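Local structure of putative ring-cleaving dioxygenase MhqO (Bacillus subtilis subsp. subtilis, 3OAJ) at residues L30-V35 against E136-T141; E183-R188 against K202-G207; H218-A223 against L264-T269. The protein is a putative iron-dependent extradiol ring-cleaving dioxygenase that may contribute to the breakdown and detoxification of aromatic compounds. One frame throughout, in Å; residues are numbered along the deposited sequence.

Contact 1: L30-V35 against E136-T141; sequences LGLRLV and EANTWT
Arg-33 and Trp-140 carry this contact. The guanidinium of Arg-33 lies flat on the indole, the two planes 8° apart and the centres 4.5 Å from each other. The aliphatic part of the same side chain continues the cover: CB sits 3.5 Å from the centroid of the five-membered ring, straight above it, in a CH-pi contact, while CG and CD pass over the six-membered ring. With chi1 at 175° and every later torsion also near 180°, the extended arginine crosses the tryptophan side chain at about a right angle and brings NE to the far rim, near CH2.

The polar contacts between the segments run through water. One water donates to Gly-31 O (2.6 Å) and to Trp-140 O (2.7 Å); a second donates to Leu-32 O and accepts from Trp-140 NE1 (3.0 Å), lying in the indole plane at its edge. Within 136-141, Asn-138 OD1 takes the N-H of Trp-140 at 3.0 Å, an Asx turn, and Asn-138 ND2 donates to Ile-151 O.

Beyond the indole, Arg-33 NH1 and NH2 donate to the carbonyls of Glu-54 and Gln-280. Those bonds should fix the guanidinium's rotation, holding a charged group flat in a stacked guanidinium-indole pair.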
loop_
_atom_site.group_PDB
_atom_site.type_symbol
_atom_site.label_atom_id
_atom_site.label_comp_id
_atom_site.label_asym_id
_atom_site.label_seq_id
_atom_site.Cartn_x
_atom_site.Cartn_y
_atom_site.Cartn_z
ATOM N N LEU A 30 -12.861 6.941 -0.510
ATOM C CA LEU A 30 -12.580 5.605 -1.031
ATOM C C LEU A 30 -13.275 4.493 -0.251
ATOM O O LEU A 30 -13.307 3.349 -0.712
ATOM C CB LEU A 30 -11.070 5.337 -1.152
ATOM C CG LEU A 30 -10.318 6.264 -2.118
ATOM C CD1 LEU A 30 -8.906 5.771 -2.287
ATOM C CD2 LEU A 30 -11.005 6.338 -3.469
ATOM N N GLY A 31 -13.816 4.823 0.923
ATOM C CA GLY A 31 -14.598 3.867 1.691
ATOM C C GLY A 31 -13.806 2.785 2.400
ATOM O O GLY A 31 -14.407 1.818 2.869
ATOM N N LEU A 32 -12.485 2.930 2.481
ATOM C CA LEU A 32 -11.653 1.928 3.160
ATOM C C LEU A 32 -11.830 2.030 4.662
ATOM O O LEU A 32 -12.167 3.099 5.198
ATOM C CB LEU A 32 -10.172 2.075 2.788
ATOM C CG LEU A 32 -9.798 2.021 1.301
ATOM C CD1 LEU A 32 -8.290 2.078 1.143
ATOM C CD2 LEU A 32 -10.384 0.791 0.620
ATOM N N ARG A 33 -11.629 0.904 5.339
ATOM C CA ARG A 33 -11.742 0.851 6.782
ATOM C C ARG A 33 -10.411 1.221 7.394
ATOM O O ARG A 33 -9.378 0.721 6.958
ATOM C CB ARG A 33 -12.134 -0.556 7.214
ATOM C CG ARG A 33 -12.152 -0.716 8.722
ATOM C CD ARG A 33 -12.613 -2.076 9.187
ATOM N NE ARG A 33 -12.730 -2.073 10.646
ATOM C CZ ARG A 33 -13.126 -3.113 11.375
ATOM N NH1 ARG A 33 -13.441 -4.267 10.788
ATOM N NH2 ARG A 33 -13.213 -2.991 12.702
ATOM N N LEU A 34 -10.444 2.090 8.401
ATOM C CA LEU A 34 -9.283 2.328 9.234
ATOM C C LEU A 34 -9.190 1.143 10.178
ATOM O O LEU A 34 -9.971 1.043 11.123
ATOM C CB LEU A 34 -9.416 3.644 10.019
ATOM C CG LEU A 34 -8.240 3.965 10.959
ATOM C CD1 LEU A 34 -6.942 4.110 10.193
ATOM C CD2 LEU A 34 -8.506 5.210 11.798
ATOM N N VAL A 35 -8.267 0.227 9.877
ATOM C CA VAL A 35 -8.149 -1.017 10.637
ATOM C C VAL A 35 -7.181 -0.918 11.805
ATOM O O VAL A 35 -7.210 -1.755 12.696
ATOM C CB VAL A 35 -7.804 -2.250 9.745
ATOM C CG1 VAL A 35 -8.931 -2.514 8.761
ATOM C CG2 VAL A 35 -6.467 -2.074 9.029
ATOM N N GLU A 136 -11.706 -11.141 -3.667
ATOM C CA GLU A 136 -12.925 -11.175 -2.862
ATOM C C GLU A 136 -13.484 -9.778 -2.678
ATOM O O GLU A 136 -12.717 -8.830 -2.467
ATOM C CB GLU A 136 -12.653 -11.738 -1.471
ATOM C CG GLU A 136 -12.074 -13.117 -1.421
ATOM C CD GLU A 136 -12.079 -13.675 -0.010
ATOM O OE1 GLU A 136 -12.624 -12.998 0.909
ATOM O OE2 GLU A 136 -11.562 -14.802 0.163
ATOM N N ALA A 137 -14.808 -9.672 -2.753
ATOM C CA ALA A 137 -15.540 -8.446 -2.415
ATOM C C ALA A 137 -15.138 -7.902 -1.044
ATOM O O ALA A 137 -14.869 -8.659 -0.097
ATOM C CB ALA A 137 -17.047 -8.703 -2.448
ATOM N N ASN A 138 -15.104 -6.578 -0.967
ATOM C CA ASN A 138 -14.931 -5.848 0.286
ATOM C C ASN A 138 -16.321 -5.523 0.842
ATOM O O ASN A 138 -17.074 -4.768 0.241
ATOM C CB ASN A 138 -14.089 -4.577 0.031
ATOM C CG ASN A 138 -14.005 -3.651 1.240
ATOM O OD1 ASN A 138 -14.365 -4.025 2.368
ATOM N ND2 ASN A 138 -13.473 -2.446 1.013
ATOM N N THR A 139 -16.641 -6.087 1.998
ATOM C CA THR A 139 -17.966 -5.935 2.594
ATOM C C THR A 139 -18.072 -4.772 3.581
ATOM O O THR A 139 -19.099 -4.619 4.251
ATOM C CB THR A 139 -18.422 -7.237 3.260
ATOM O OG1 THR A 139 -17.485 -7.606 4.273
ATOM C CG2 THR A 139 -18.506 -8.362 2.220
ATOM N N TRP A 140 -17.023 -3.947 3.663
ATOM C CA TRP A 140 -17.093 -2.736 4.481
ATOM C C TRP A 140 -17.979 -1.703 3.800
ATOM O O TRP A 140 -17.615 -1.118 2.768
ATOM C CB TRP A 140 -15.707 -2.160 4.729
ATOM C CG TRP A 140 -15.675 -1.095 5.806
ATOM C CD1 TRP A 140 -15.393 0.241 5.634
ATOM C CD2 TRP A 140 -15.869 -1.289 7.212
ATOM N NE1 TRP A 140 -15.417 0.883 6.852
ATOM C CE2 TRP A 140 -15.710 -0.028 7.834
ATOM C CE3 TRP A 140 -16.150 -2.411 8.012
ATOM C CZ2 TRP A 140 -15.840 0.147 9.220
ATOM C CZ3 TRP A 140 -16.295 -2.228 9.398
ATOM C CH2 TRP A 140 -16.127 -0.958 9.978
ATOM N N THR A 141 -19.148 -1.488 4.386
ATOM C CA THR A 141 -20.085 -0.478 3.893
ATOM C C THR A 141 -19.830 0.841 4.617
ATOM O O THR A 141 -19.805 0.888 5.849
ATOM C CB THR A 141 -21.556 -0.938 4.047
ATOM O OG1 THR A 141 -21.770 -2.111 3.251
ATOM C CG2 THR A 141 -22.513 0.150 3.586
HETATM O O HOH W 1 -15.518 -0.062 1.413
HETATM O O HOH W 2 -14.417 3.706 6.582
#

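Contact 2: E183-R188 against K202-G207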
loop_
_atom_site.group_PDB
_atom_site.type_symbol
_atom_site.label_atom_id
_atom_site.label_comp_id
_atom_site.label_asym_id
_atom_site.label_seq_id
_atom_site.Cartn_x
_atom_site.Cartn_y
_atom_site.Cartn_z
ATOM N N GLU A 183 3.986 -3.647 -23.213
ATOM C CA GLU A 183 3.123 -2.770 -24.011
ATOM C C GLU A 183 3.500 -1.333 -23.674
ATOM O O GLU A 183 3.720 -1.014 -22.509
ATOM C CB GLU A 183 1.643 -3.018 -23.700
ATOM C CG GLU A 183 0.693 -2.392 -24.724
ATOM C CD GLU A 183 -0.771 -2.508 -24.323
ATOM O OE1 GLU A 183 -1.377 -3.586 -24.502
ATOM O OE2 GLU A 183 -1.329 -1.503 -23.862
ATOM N N GLY A 184 3.588 -0.470 -24.683
ATOM C CA GLY A 184 3.968 0.918 -24.453
ATOM C C GLY A 184 5.285 0.978 -23.705
ATOM O O GLY A 184 6.246 0.288 -24.071
ATOM N N ASP A 185 5.314 1.752 -22.624
ATOM C CA ASP A 185 6.524 1.874 -21.831
ATOM C C ASP A 185 6.571 0.972 -20.600
ATOM O O ASP A 185 7.241 1.296 -19.620
ATOM C CB ASP A 185 6.776 3.338 -21.432
ATOM C CG ASP A 185 8.225 3.585 -21.018
ATOM O OD1 ASP A 185 9.153 3.064 -21.682
ATOM O OD2 ASP A 185 8.436 4.285 -20.012
ATOM N N PHE A 186 5.885 -0.171 -20.657
ATOM C CA PHE A 186 5.753 -1.037 -19.483
ATOM C C PHE A 186 6.087 -2.492 -19.745
ATOM O O PHE A 186 5.838 -3.002 -20.833
ATOM C CB PHE A 186 4.325 -0.989 -18.940
ATOM C CG PHE A 186 3.895 0.375 -18.484
ATOM C CD1 PHE A 186 4.403 0.924 -17.302
ATOM C CD2 PHE A 186 2.987 1.108 -19.236
ATOM C CE1 PHE A 186 4.000 2.203 -16.872
ATOM C CE2 PHE A 186 2.581 2.381 -18.823
ATOM C CZ PHE A 186 3.088 2.927 -17.640
ATOM N N VAL A 187 6.646 -3.154 -18.736
ATOM C CA VAL A 187 6.581 -4.607 -18.667
ATOM C C VAL A 187 5.678 -4.965 -17.489
ATOM O O VAL A 187 5.732 -4.320 -16.429
ATOM C CB VAL A 187 7.985 -5.282 -18.599
ATOM C CG1 VAL A 187 8.755 -4.813 -17.374
ATOM C CG2 VAL A 187 7.867 -6.806 -18.636
ATOM N N ARG A 188 4.827 -5.969 -17.699
ATOM C CA ARG A 188 3.851 -6.394 -16.692
ATOM C C ARG A 188 4.193 -7.767 -16.137
ATOM O O ARG A 188 4.530 -8.695 -16.893
ATOM C CB ARG A 188 2.442 -6.420 -17.289
ATOM C CG ARG A 188 1.368 -6.982 -16.348
ATOM C CD ARG A 188 -0.030 -6.633 -16.836
ATOM N NE ARG A 188 -0.344 -5.244 -16.511
ATOM C CZ ARG A 188 -1.564 -4.718 -16.507
ATOM N NH1 ARG A 188 -2.612 -5.474 -16.812
ATOM N NH2 ARG A 188 -1.729 -3.438 -16.175
ATOM N N LYS A 202 7.842 0.469 -15.266
ATOM C CA LYS A 202 8.149 1.420 -16.317
ATOM C C LYS A 202 9.559 1.151 -16.834
ATOM O O LYS A 202 10.496 0.943 -16.061
ATOM C CB LYS A 202 8.001 2.857 -15.802
ATOM C CG LYS A 202 8.019 3.903 -16.917
ATOM C CD LYS A 202 7.521 5.249 -16.417
ATOM C CE LYS A 202 7.715 6.354 -17.463
ATOM N NZ LYS A 202 6.939 6.163 -18.714
ATOM N N LEU A 203 9.700 1.133 -18.152
ATOM C CA LEU A 203 10.952 0.686 -18.753
ATOM C C LEU A 203 11.944 1.803 -19.017
ATOM O O LEU A 203 13.127 1.539 -19.251
ATOM C CB LEU A 203 10.684 -0.144 -20.003
ATOM C CG LEU A 203 10.165 -1.541 -19.629
ATOM C CD1 LEU A 203 9.601 -2.237 -20.836
ATOM C CD2 LEU A 203 11.241 -2.394 -18.967
ATOM N N THR A 204 11.466 3.042 -18.987
ATOM C CA THR A 204 12.357 4.183 -19.172
ATOM C C THR A 204 12.400 5.048 -17.911
ATOM O O THR A 204 11.366 5.566 -17.478
ATOM C CB THR A 204 12.002 5.029 -20.422
ATOM O OG1 THR A 204 10.703 5.605 -20.275
ATOM C CG2 THR A 204 12.047 4.183 -21.690
ATOM N N PRO A 205 13.600 5.185 -17.306
ATOM C CA PRO A 205 13.809 6.079 -16.157
ATOM C C PRO A 205 13.360 7.517 -16.441
ATOM O O PRO A 205 13.658 8.056 -17.509
ATOM C CB PRO A 205 15.326 6.027 -15.949
ATOM C CG PRO A 205 15.731 4.683 -16.458
ATOM C CD PRO A 205 14.807 4.389 -17.613
ATOM N N ILE A 206 12.644 8.114 -15.486
ATOM C CA ILE A 206 12.152 9.498 -15.600
ATOM C C ILE A 206 12.851 10.485 -14.660
ATOM O O ILE A 206 12.345 11.584 -14.418
ATOM C CB ILE A 206 10.618 9.605 -15.361
ATOM C CG1 ILE A 206 10.226 9.066 -13.971
ATOM C CG2 ILE A 206 9.853 8.931 -16.498
ATOM C CD1 ILE A 206 8.996 9.722 -13.375
ATOM N N GLY A 207 14.008 10.093 -14.135
ATOM C CA GLY A 207 14.731 10.926 -13.181
ATOM C C GLY A 207 14.377 10.571 -11.751
ATOM O O GLY A 207 13.231 10.221 -11.447
#
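Asp-185 grips Lys-202 and Thr-204 through one carboxylate oxygen, OD2, while OD1 lies against the Thr-204 methyl. OD2 forms a salt bridge with Lys-202 NZ at 2.7 Å, on the anti side, and accepts from Thr-204 OG1 at 2.6 Å on the syn side, 30° out of the carboxylate plane. The backbone N of Thr-204 adds a weak bond to the same OD2. Two strong donors and a weak one thus gather on one atom, which probably helps to keep the aspartate ionised. The lysine chain runs extended as far as CE, then bends at chi4 (64°), turning NZ back to the carboxylate.

Next to this cluster the backbone joins in: Leu-203 N donates to Asp-185 O at 2.9 Å, and Phe-186 and Lys-202 form an antiparallel non-hydrogen-bonded pair. The Phe-186 ring leans on the lysine backbone, CD1 to CA of Lys-202 3.9 Å, and also makes a cation-pi contact with Arg-111. Leu-203 packs its CD2 against Val-187 CG1 at 3.8 Å.

What positions Asp-185 is a type II' turn from Glu-183 to Phe-186, with Gly-184 at positive phi (55°) and paired bonds between the backbones of Glu-183 and Phe-186. It is the two-residue turn of a beta hairpin, linking strand 186-190 to 178-183, the outermost strand of an eight-stranded mixed sheet, and its aspartate ties the tip to the chain leaving strand 198-202.

Contact 3: H218-A223 against L264-T269. With ZN (zinc ion), chain C.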
loop_
_atom_site.group_PDB
_atom_site.type_symbol
_atom_site.label_atom_id
_atom_site.label_comp_id
_atom_site.label_asym_id
_atom_site.label_seq_id
_atom_site.Cartn_x
_atom_site.Cartn_y
_atom_site.Cartn_z
ATOM N N HIS A 218 7.692 2.764 0.693
ATOM C CA HIS A 218 8.105 1.412 0.332
ATOM C C HIS A 218 6.928 0.524 -0.022
ATOM O O HIS A 218 5.759 0.873 0.241
ATOM C CB HIS A 218 8.949 0.783 1.448
ATOM C CG HIS A 218 8.217 0.581 2.743
ATOM N ND1 HIS A 218 8.244 1.518 3.757
ATOM C CD2 HIS A 218 7.492 -0.461 3.216
ATOM C CE1 HIS A 218 7.566 1.062 4.796
ATOM N NE2 HIS A 218 7.084 -0.129 4.489
ATOM N N ILE A 219 7.245 -0.617 -0.638
ATOM C CA ILE A 219 6.248 -1.610 -0.968
ATOM C C ILE A 219 6.597 -2.938 -0.305
ATOM O O ILE A 219 7.733 -3.401 -0.402
ATOM C CB ILE A 219 6.076 -1.727 -2.520
ATOM C CG1 ILE A 219 5.012 -2.779 -2.880
ATOM C CG2 ILE A 219 7.412 -1.999 -3.237
ATOM C CD1 ILE A 219 4.409 -2.601 -4.283
ATOM N N ALA A 220 5.606 -3.541 0.359
ATOM C CA ALA A 220 5.816 -4.812 1.043
ATOM C C ALA A 220 5.142 -5.954 0.292
ATOM O O ALA A 220 3.986 -5.850 -0.157
ATOM C CB ALA A 220 5.287 -4.744 2.464
ATOM N N TRP A 221 5.902 -7.033 0.158
ATOM C CA TRP A 221 5.446 -8.278 -0.444
ATOM C C TRP A 221 5.144 -9.303 0.636
ATOM O O TRP A 221 5.752 -9.296 1.696
ATOM C CB TRP A 221 6.542 -8.796 -1.382
ATOM C CG TRP A 221 6.963 -7.732 -2.355
ATOM C CD1 TRP A 221 8.022 -6.887 -2.227
ATOM C CD2 TRP A 221 6.309 -7.371 -3.581
ATOM N NE1 TRP A 221 8.066 -6.022 -3.284
ATOM C CE2 TRP A 221 7.036 -6.307 -4.138
ATOM C CE3 TRP A 221 5.184 -7.857 -4.264
ATOM C CZ2 TRP A 221 6.680 -5.704 -5.341
ATOM C CZ3 TRP A 221 4.829 -7.253 -5.465
ATOM C CH2 TRP A 221 5.596 -6.210 -6.000
ATOM N N ARG A 222 4.190 -10.173 0.358
ATOM C CA ARG A 222 3.723 -11.176 1.322
ATOM C C ARG A 222 4.650 -12.363 1.505
ATOM O O ARG A 222 5.226 -12.879 0.552
ATOM C CB ARG A 222 2.354 -11.708 0.893
ATOM C CG ARG A 222 1.267 -10.646 0.965
ATOM C CD ARG A 222 -0.000 -11.056 0.268
ATOM N NE ARG A 222 -0.603 -12.212 0.903
ATOM C CZ ARG A 222 -1.656 -12.856 0.430
ATOM N NH1 ARG A 222 -2.248 -12.450 -0.686
ATOM N NH2 ARG A 222 -2.123 -13.899 1.089
ATOM N N ALA A 223 4.767 -12.798 2.756
ATOM C CA ALA A 223 5.279 -14.126 3.083
ATOM C C ALA A 223 4.163 -14.828 3.835
ATOM O O ALA A 223 3.418 -14.177 4.568
ATOM C CB ALA A 223 6.563 -14.043 3.933
ATOM N N LEU A 264 12.640 0.767 -2.181
ATOM C CA LEU A 264 12.688 0.031 -0.929
ATOM C C LEU A 264 11.596 -1.035 -0.913
ATOM O O LEU A 264 10.407 -0.714 -1.013
ATOM C CB LEU A 264 12.566 0.989 0.260
ATOM C CG LEU A 264 12.658 0.315 1.641
ATOM C CD1 LEU A 264 13.981 -0.431 1.799
ATOM C CD2 LEU A 264 12.478 1.344 2.766
ATOM N N PHE A 265 12.022 -2.298 -0.810
ATOM C CA PHE A 265 11.096 -3.422 -0.739
ATOM C C PHE A 265 11.049 -3.945 0.695
ATOM O O PHE A 265 11.991 -3.772 1.485
ATOM C CB PHE A 265 11.601 -4.567 -1.632
ATOM C CG PHE A 265 11.178 -4.474 -3.099
ATOM C CD1 PHE A 265 10.698 -3.293 -3.664
ATOM C CD2 PHE A 265 11.324 -5.589 -3.924
ATOM C CE1 PHE A 265 10.343 -3.232 -4.998
ATOM C CE2 PHE A 265 10.949 -5.545 -5.280
ATOM C CZ PHE A 265 10.466 -4.359 -5.816
ATOM N N GLU A 266 9.968 -4.643 1.006
ATOM C CA GLU A 266 9.808 -5.248 2.320
ATOM C C GLU A 266 9.181 -6.615 2.090
ATOM O O GLU A 266 8.449 -6.797 1.121
ATOM C CB GLU A 266 8.889 -4.366 3.173
ATOM C CG GLU A 266 8.414 -4.986 4.513
ATOM C CD GLU A 266 7.457 -4.095 5.262
ATOM O OE1 GLU A 266 7.136 -2.990 4.778
ATOM O OE2 GLU A 266 7.002 -4.516 6.345
ATOM N N ILE A 267 9.520 -7.586 2.933
ATOM C CA ILE A 267 8.728 -8.821 3.022
ATOM C C ILE A 267 8.051 -8.793 4.388
ATOM O O ILE A 267 8.726 -8.681 5.411
ATOM C CB ILE A 267 9.585 -10.104 2.875
ATOM C CG1 ILE A 267 10.524 -10.030 1.651
ATOM C CG2 ILE A 267 8.682 -11.381 2.917
ATOM C CD1 ILE A 267 9.848 -9.941 0.324
ATOM N N ALA A 268 6.723 -8.895 4.383
ATOM C CA ALA A 268 5.903 -8.868 5.584
ATOM C C ALA A 268 5.084 -10.140 5.675
ATOM O O ALA A 268 4.524 -10.610 4.676
ATOM C CB ALA A 268 4.970 -7.671 5.553
ATOM N N THR A 269 4.992 -10.683 6.880
ATOM C CA THR A 269 4.227 -11.890 7.085
ATOM C C THR A 269 2.727 -11.630 7.046
ATOM O O THR A 269 2.248 -10.611 7.578
ATOM C CB THR A 269 4.560 -12.544 8.437
ATOM O OG1 THR A 269 4.274 -11.640 9.511
ATOM C CG2 THR A 269 6.015 -12.999 8.510
HETATM ZN ZN ZN C . 5.989 -1.847 5.539
#
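Two neighbouring parallel strands of the metal-bearing sheet, 215-223 and 264-269, meet here and present two of the three protein ligands of the bound zinc. His-218 NE2 binds it at 2.3 Å and Glu-266 OE1 at 1.8 Å; His-11, from the strand 9-16 on the other side of 215-223, is the third. The imidazole and carboxylate planes stand 51° apart. NE2 and OE1 converge on the metal and are not hydrogen-bonded to each other. Glu-266 extends with CG anti to its backbone nitrogen (chi1 170°), which carries the carboxylate past the methyl of Ala-220, whose CB lies 3.4 Å from OE1.

Five backbone bonds alternate between the strands, from Ile-219 N to Leu-264 O at one end to Ala-223 N to Ala-268 O at the other. The shortest joins Trp-221 N to Glu-266 O at 2.7 Å and is almost straight.

The sheet face that carries Ile-219, Trp-221, Phe-265 and Ile-267 is largely apolar. There the indole meets Phe-265 edge to face, planes at 61°, with Trp-221 NE1 3.3 Å above the centre of the phenyl ring. Ile-219 CG2 touches Phe-265 CD1 at 3.6 Å, and Ile-267 packs on Trp-221 CB and Ala-223 CB and also touches Trp-232 of helix 226-238.

One sheet face therefore holds the metal and the other the hydrophobic core, as in vicinal oxygen chelate folds. The zinc site matches the two-histidine, one-carboxylate facial triad of extradiol dioxygenases, consistent with iron(II) as the native metal.

How the contacts relate
Contacts 1 and 3 both reach the same mixed sheet, contact 1 through strand 33-39 alone, which is outermost on one side, whereas the zinc-bearing strands of contact 3 lie in the interior. Their centres are 22 Å apart and their nearest atoms about 10 Å. Contact 2 sits in the other eight-stranded sheet, its centre 22 Å from that of contact 3, although all four of their segments fall in the second VOC range. Contacts 1 and 2 lie on opposite sides of the chain's centre, 31 Å between centres. Contact 3 alone holds metal ligands; the side chain of Leu-32 is about 11 Å from that of His-11, and contact 2 lies away from the site.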